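Local structure of botulinum neurotoxin type G (Clostridium botulinum, 3MPP) at residues A[3-8]-A[180-185]; A[310-315]-A[320-325]. The protein adheres to the host cell surface through its receptor-binding domain and delivers its protease light chain into the host cytosol. The protein carries 4 engineered substitutions. All coordinates share one frame; numbering follows the deposited sequence.

Interaction 1: residues A[3-8]-A[180-185]; sequences AILSLS and NDIDFK
Leu5 meets Ile182 tip to tip. Its CD2 methyl lies 3.7 Å from CD1 of Ile182. Leu5 gets there by an extended first torsion: CG is anti to the backbone N (chi1 166°), and this carries the CD2 methyl to Ile182. Ile182 answers with its longer arm, CG1 and CD1. The backbones stay far apart, with 10.3 Å between CA of Leu5 and CA of Ile182. This is side-chain contact between sheets, and no hydrogen bond spans it.

The second pair is Leu7 with Phe184. CD1 of Leu7 comes at the far end of the ring, 3.7 Å from CZ of Phe184. The same methyl is 3.9 Å from CE2 of Phe184. The approach to the ring is oblique. The two side chains come from opposite directions.

Both pairs lie in the interior of the N-terminal half of the receptor-binding domain. This is a two-sheet beta sandwich of the lectin-like, concanavalin type. Residues 5-8 belong to one sheet and residues 181-185 to the other. Leu5 pairs with Ile182 and Leu7 with Phe184, two residues further on in each segment. All four of these residues are buried, and their side chains offer only carbon to one another.

Strand 195-204 neighbours strand 3-10 in its sheet. Ile4 and Leu5 both face its Ile203, which makes a classic beta bulge. Ile203 also touches the side chains of Leu5 and Ile182, and Phe201 meets the Phe184 ring edge-to-face. From the sheet of Ile182, Ile94 packs on both Ile182 and Phe184.

Interaction 2: residues A[310-315]-A[320-325]; sequences LNIDNI and YRVYVL
Asn311 OD1 is gripped by two nitrogens of Arg321. NE and NH2 of Arg321 each donate to this oxygen, and both lie 3.0 Å from Asn311 OD1. The grip is side-on, and the oxygen sits in the guanidinium plane. The amide and guanidinium planes are nearly coplanar, 11° apart. NH2 comes in on a lone pair of the oxygen, while NE lies nearly along the C=O axis. A bend at chi3 (-66°) turns the end of Arg321 to present this edge. The remaining nitrogen, NH1, makes a salt bridge with Asp348, and Tyr309 adds a cation-pi contact. Asp348 and Asn311 together would hold the guanidinium in a fixed orientation.

The two strands form an antiparallel beta hairpin of the beta-trefoil, the C-terminal half of the receptor-binding domain. Asn311 and Arg321 are a non-hydrogen-bonded pair. Ile312 and Tyr320 are a hydrogen-bonded pair, joined by Ile312 N to Tyr320 O at 2.9 Å and Tyr320 N to Ile312 O at 3.1 Å. Further from the turn, Val322 N donates to Leu310 O at 3.0 Å. The return bond is replaced by a water, which accepts from Leu310 N and donates to Val322 O.

Tyr320 and Ile312 point to the face opposite Asn311 and Arg321. On that side the Ile315 side chain crosses that of Tyr320 at about a right angle and lies over one ring face. Its CG2 methyl sits over the ring centre in a CH-pi contact, 3.7 Å from the centroid of the Tyr320 ring. CD1 of Ile315 reaches the inner end of the same ring, 3.7 Å from CD1 of Tyr320. Val322 CG2 touches both Leu310 CB and Ile312 CD1. Asp313 ties the outgoing loop to Arg284 by a salt bridge.

Overall arrangement
The two contacts sit in different halves of the receptor-binding domain, on opposite sides of the chain's centre. Their centres are 46 Å apart and their nearest atoms about 32 Å apart, so they do not touch. They follow in series along the chain. Interaction 1 closes before interaction 2 opens. Interaction 1 is long in sequence and joins the two sheets of the N-terminal sandwich. Interaction 2 is local and pairs neighbouring strands within the C-terminal trefoil. They share no strand or sheet, and each belongs to a subdomain with its own fold. Both lie away from the probable ganglioside-binding motif at Ser400 to Tyr403, which belongs to the same C-terminal half as interaction 2.

Interaction 1: residues A[3-8]-A[180-185]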
loop_
_atom_site.group_PDB
_atom_site.type_symbol
_atom_site.label_atom_id
_atom_site.label_comp_id
_atom_site.label_asym_id
_atom_site.label_seq_id
_atom_site.Cartn_x
_atom_site.Cartn_y
_atom_site.Cartn_z
ATOM N N ALA A 3 -4.009 24.197 3.037
ATOM C CA ALA A 3 -2.875 23.665 3.784
ATOM C C ALA A 3 -1.979 24.767 4.351
ATOM O O ALA A 3 -1.462 25.601 3.610
ATOM C CB ALA A 3 -2.063 22.720 2.914
ATOM N N ILE A 4 -1.812 24.756 5.672
ATOM C CA ILE A 4 -0.843 25.604 6.360
ATOM C C ILE A 4 0.582 25.234 5.960
ATOM O O ILE A 4 1.468 26.088 5.902
ATOM C CB ILE A 4 -0.943 25.424 7.884
ATOM C CG1 ILE A 4 -2.160 26.155 8.446
ATOM C CG2 ILE A 4 0.319 25.914 8.565
ATOM C CD1 ILE A 4 -2.250 26.057 9.948
ATOM N N LEU A 5 0.796 23.948 5.700
ATOM C CA LEU A 5 2.123 23.436 5.393
ATOM C C LEU A 5 1.959 22.144 4.603
ATOM O O LEU A 5 1.103 21.319 4.926
ATOM C CB LEU A 5 2.902 23.179 6.686
ATOM C CG LEU A 5 4.188 22.334 6.608
ATOM C CD1 LEU A 5 5.292 23.081 5.870
ATOM C CD2 LEU A 5 4.663 21.934 7.992
ATOM N N SER A 6 2.758 21.980 3.555
ATOM C CA SER A 6 2.739 20.744 2.774
ATOM C C SER A 6 4.144 20.418 2.294
ATOM O O SER A 6 4.782 21.225 1.614
ATOM C CB SER A 6 1.787 20.862 1.583
ATOM O OG SER A 6 2.298 21.739 0.598
ATOM N N LEU A 7 4.637 19.242 2.659
ATOM C CA LEU A 7 5.982 18.852 2.266
ATOM C C LEU A 7 5.947 18.187 0.896
ATOM O O LEU A 7 5.164 17.269 0.654
ATOM C CB LEU A 7 6.619 17.919 3.299
ATOM C CG LEU A 7 6.861 18.516 4.696
ATOM C CD1 LEU A 7 7.683 17.579 5.588
ATOM C CD2 LEU A 7 7.538 19.862 4.580
ATOM N N SER A 8 6.791 18.670 -0.004
ATOM C CA SER A 8 6.971 18.021 -1.291
ATOM C C SER A 8 8.452 17.929 -1.581
ATOM O O SER A 8 9.219 18.832 -1.245
ATOM C CB SER A 8 6.272 18.797 -2.404
ATOM O OG SER A 8 4.885 18.904 -2.151
ATOM N N ASN A 180 6.952 26.452 16.576
ATOM C CA ASN A 180 7.304 26.871 15.223
ATOM C C ASN A 180 7.971 25.747 14.439
ATOM O O ASN A 180 8.039 25.790 13.209
ATOM C CB ASN A 180 8.238 28.082 15.262
ATOM C CG ASN A 180 7.571 29.316 15.831
ATOM O OD1 ASN A 180 6.438 29.644 15.477
ATOM N ND2 ASN A 180 8.276 30.012 16.715
ATOM N N ASP A 181 8.473 24.748 15.155
ATOM C CA ASP A 181 9.158 23.632 14.512
ATOM C C ASP A 181 8.345 22.348 14.525
ATOM O O ASP A 181 7.718 22.003 15.531
ATOM C CB ASP A 181 10.505 23.374 15.187
ATOM C CG ASP A 181 11.538 24.423 14.846
ATOM O OD1 ASP A 181 11.279 25.232 13.931
ATOM O OD2 ASP A 181 12.607 24.433 15.490
ATOM N N ILE A 182 8.357 21.645 13.399
ATOM C CA ILE A 182 7.867 20.278 13.369
ATOM C C ILE A 182 9.052 19.371 13.091
ATOM O O ILE A 182 9.712 19.503 12.058
ATOM C CB ILE A 182 6.783 20.074 12.302
ATOM C CG1 ILE A 182 5.568 20.953 12.626
ATOM C CG2 ILE A 182 6.400 18.579 12.208
ATOM C CD1 ILE A 182 4.488 20.945 11.573
ATOM N N ASP A 183 9.333 18.465 14.024
ATOM C CA ASP A 183 10.455 17.547 13.872
ATOM C C ASP A 183 9.995 16.178 13.403
ATOM O O ASP A 183 9.168 15.533 14.052
ATOM C CB ASP A 183 11.210 17.375 15.181
ATOM C CG ASP A 183 12.092 18.564 15.513
ATOM O OD1 ASP A 183 12.157 19.515 14.702
ATOM O OD2 ASP A 183 12.718 18.539 16.593
ATOM N N PHE A 184 10.563 15.738 12.287
ATOM C CA PHE A 184 10.357 14.383 11.789
ATOM C C PHE A 184 11.592 13.589 12.158
ATOM O O PHE A 184 12.695 13.860 11.651
ATOM C CB PHE A 184 10.151 14.403 10.282
ATOM C CG PHE A 184 8.949 15.192 9.854
ATOM C CD1 PHE A 184 7.785 14.550 9.467
ATOM C CD2 PHE A 184 8.979 16.577 9.852
ATOM C CE1 PHE A 184 6.671 15.275 9.073
ATOM C CE2 PHE A 184 7.864 17.316 9.458
ATOM C CZ PHE A 184 6.711 16.660 9.072
ATOM N N LYS A 185 11.416 12.631 13.065
ATOM C CA LYS A 185 12.551 11.950 13.675
ATOM C C LYS A 185 12.063 10.861 14.620
ATOM O O LYS A 185 11.072 11.047 15.308
ATOM C CB LYS A 185 13.367 12.982 14.467
ATOM C CG LYS A 185 14.623 12.466 15.105
ATOM C CD LYS A 185 15.258 13.563 15.959
ATOM C CE LYS A 185 16.660 13.181 16.412
ATOM N NZ LYS A 185 17.397 14.359 16.954
#

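Interaction 2: residues A[310-315]-A[320-325]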
loop_
_atom_site.group_PDB
_atom_site.type_symbol
_atom_site.label_atom_id
_atom_site.label_comp_id
_atom_site.label_asym_id
_atom_site.label_seq_id
_atom_site.Cartn_x
_atom_site.Cartn_y
_atom_site.Cartn_z
ATOM N N LEU A 310 3.062 -10.830 -19.812
ATOM C CA LEU A 310 3.439 -11.329 -18.497
ATOM C C LEU A 310 4.433 -12.477 -18.691
ATOM O O LEU A 310 4.039 -13.572 -19.090
ATOM C CB LEU A 310 2.197 -11.788 -17.711
ATOM C CG LEU A 310 1.259 -10.679 -17.195
ATOM C CD1 LEU A 310 0.007 -11.246 -16.487
ATOM C CD2 LEU A 310 2.020 -9.745 -16.229
ATOM N N ASN A 311 5.718 -12.203 -18.466
ATOM C CA ASN A 311 6.749 -13.241 -18.452
ATOM C C ASN A 311 6.711 -13.950 -17.094
ATOM O O ASN A 311 6.274 -13.372 -16.094
ATOM C CB ASN A 311 8.148 -12.642 -18.663
ATOM C CG ASN A 311 8.483 -12.382 -20.139
ATOM O OD1 ASN A 311 7.698 -12.676 -21.035
ATOM N ND2 ASN A 311 9.667 -11.828 -20.384
ATOM N N ILE A 312 7.179 -15.192 -17.055
ATOM C CA ILE A 312 7.293 -15.925 -15.799
ATOM C C ILE A 312 8.705 -16.485 -15.772
ATOM O O ILE A 312 9.099 -17.205 -16.687
ATOM C CB ILE A 312 6.304 -17.094 -15.725
ATOM C CG1 ILE A 312 4.867 -16.569 -15.800
ATOM C CG2 ILE A 312 6.579 -17.946 -14.465
ATOM C CD1 ILE A 312 3.811 -17.671 -16.028
ATOM N N ASP A 313 9.480 -16.133 -14.746
ATOM C CA ASP A 313 10.912 -16.438 -14.791
ATOM C C ASP A 313 11.358 -17.465 -13.758
ATOM O O ASP A 313 12.552 -17.646 -13.561
ATOM C CB ASP A 313 11.764 -15.164 -14.657
ATOM C CG ASP A 313 11.767 -14.610 -13.232
ATOM O OD1 ASP A 313 10.964 -15.092 -12.405
ATOM O OD2 ASP A 313 12.568 -13.695 -12.941
ATOM N N ASN A 314 10.417 -18.136 -13.099
ATOM C CA ASN A 314 10.801 -19.158 -12.125
ATOM C C ASN A 314 10.236 -20.557 -12.402
ATOM O O ASN A 314 10.114 -21.374 -11.500
ATOM C CB ASN A 314 10.490 -18.707 -10.687
ATOM C CG ASN A 314 9.003 -18.701 -10.377
ATOM O OD1 ASN A 314 8.170 -18.578 -11.270
ATOM N ND2 ASN A 314 8.666 -18.821 -9.097
ATOM N N ILE A 315 9.888 -20.831 -13.649
ATOM C CA ILE A 315 9.438 -22.174 -14.022
ATOM C C ILE A 315 10.602 -23.053 -14.459
ATOM O O ILE A 315 10.627 -24.260 -14.193
ATOM C CB ILE A 315 8.403 -22.134 -15.147
ATOM C CG1 ILE A 315 7.046 -21.689 -14.594
ATOM C CG2 ILE A 315 8.272 -23.514 -15.798
ATOM C CD1 ILE A 315 6.048 -21.313 -15.675
ATOM N N TYR A 320 9.156 -18.243 -19.646
ATOM C CA TYR A 320 7.806 -18.642 -20.009
ATOM C C TYR A 320 6.985 -17.374 -20.082
ATOM O O TYR A 320 7.448 -16.307 -19.700
ATOM C CB TYR A 320 7.201 -19.577 -18.964
ATOM C CG TYR A 320 7.558 -21.033 -19.152
ATOM C CD1 TYR A 320 6.571 -22.004 -19.283
ATOM C CD2 TYR A 320 8.885 -21.437 -19.195
ATOM C CE1 TYR A 320 6.899 -23.349 -19.447
ATOM C CE2 TYR A 320 9.222 -22.770 -19.363
ATOM C CZ TYR A 320 8.223 -23.720 -19.489
ATOM O OH TYR A 320 8.562 -25.044 -19.653
ATOM N N ARG A 321 5.758 -17.492 -20.561
ATOM C CA ARG A 321 4.906 -16.333 -20.720
ATOM C C ARG A 321 3.485 -16.813 -20.644
ATOM O O ARG A 321 3.208 -17.987 -20.912
ATOM C CB ARG A 321 5.164 -15.673 -22.078
ATOM C CG ARG A 321 4.184 -14.550 -22.422
ATOM C CD ARG A 321 4.654 -13.778 -23.644
ATOM N NE ARG A 321 5.893 -13.069 -23.352
ATOM C CZ ARG A 321 6.599 -12.400 -24.257
ATOM N NH1 ARG A 321 6.191 -12.354 -25.526
ATOM N NH2 ARG A 321 7.710 -11.778 -23.890
ATOM N N VAL A 322 2.585 -15.909 -20.269
ATOM C CA VAL A 322 1.175 -16.234 -20.184
ATOM C C VAL A 322 0.530 -16.099 -21.558
ATOM O O VAL A 322 0.669 -15.065 -22.204
ATOM C CB VAL A 322 0.448 -15.309 -19.182
ATOM C CG1 VAL A 322 -1.033 -15.634 -19.149
ATOM C CG2 VAL A 322 1.072 -15.433 -17.758
ATOM N N TYR A 323 -0.169 -17.147 -21.997
ATOM C CA TYR A 323 -0.895 -17.107 -23.272
ATOM C C TYR A 323 -2.392 -17.353 -23.118
ATOM O O TYR A 323 -2.832 -18.156 -22.291
ATOM C CB TYR A 323 -0.316 -18.095 -24.297
ATOM C CG TYR A 323 1.059 -17.721 -24.806
ATOM C CD1 TYR A 323 1.217 -16.960 -25.954
ATOM C CD2 TYR A 323 2.201 -18.125 -24.123
ATOM C CE1 TYR A 323 2.480 -16.623 -26.427
ATOM C CE2 TYR A 323 3.462 -17.786 -24.572
ATOM C CZ TYR A 323 3.597 -17.039 -25.724
ATOM O OH TYR A 323 4.856 -16.700 -26.144
ATOM N N VAL A 324 -3.164 -16.667 -23.945
ATOM C CA VAL A 324 -4.592 -16.870 -24.008
ATOM C C VAL A 324 -4.959 -17.732 -25.222
ATOM O O VAL A 324 -4.506 -17.466 -26.336
ATOM C CB VAL A 324 -5.310 -15.518 -24.093
ATOM C CG1 VAL A 324 -6.798 -15.715 -24.420
ATOM C CG2 VAL A 324 -5.139 -14.772 -22.779
ATOM N N LEU A 325 -5.778 -18.756 -25.011
ATOM C CA LEU A 325 -6.247 -19.560 -26.134
ATOM C C LEU A 325 -7.282 -18.757 -26.916
ATOM O O LEU A 325 -8.390 -18.550 -26.443
ATOM C CB LEU A 325 -6.830 -20.883 -25.633
ATOM C CG LEU A 325 -5.800 -22.007 -25.502
ATOM C CD1 LEU A 325 -4.817 -21.708 -24.386
ATOM C CD2 LEU A 325 -6.476 -23.359 -25.283
HETATM O O HOH W 1 1.554 -12.381 -21.731
#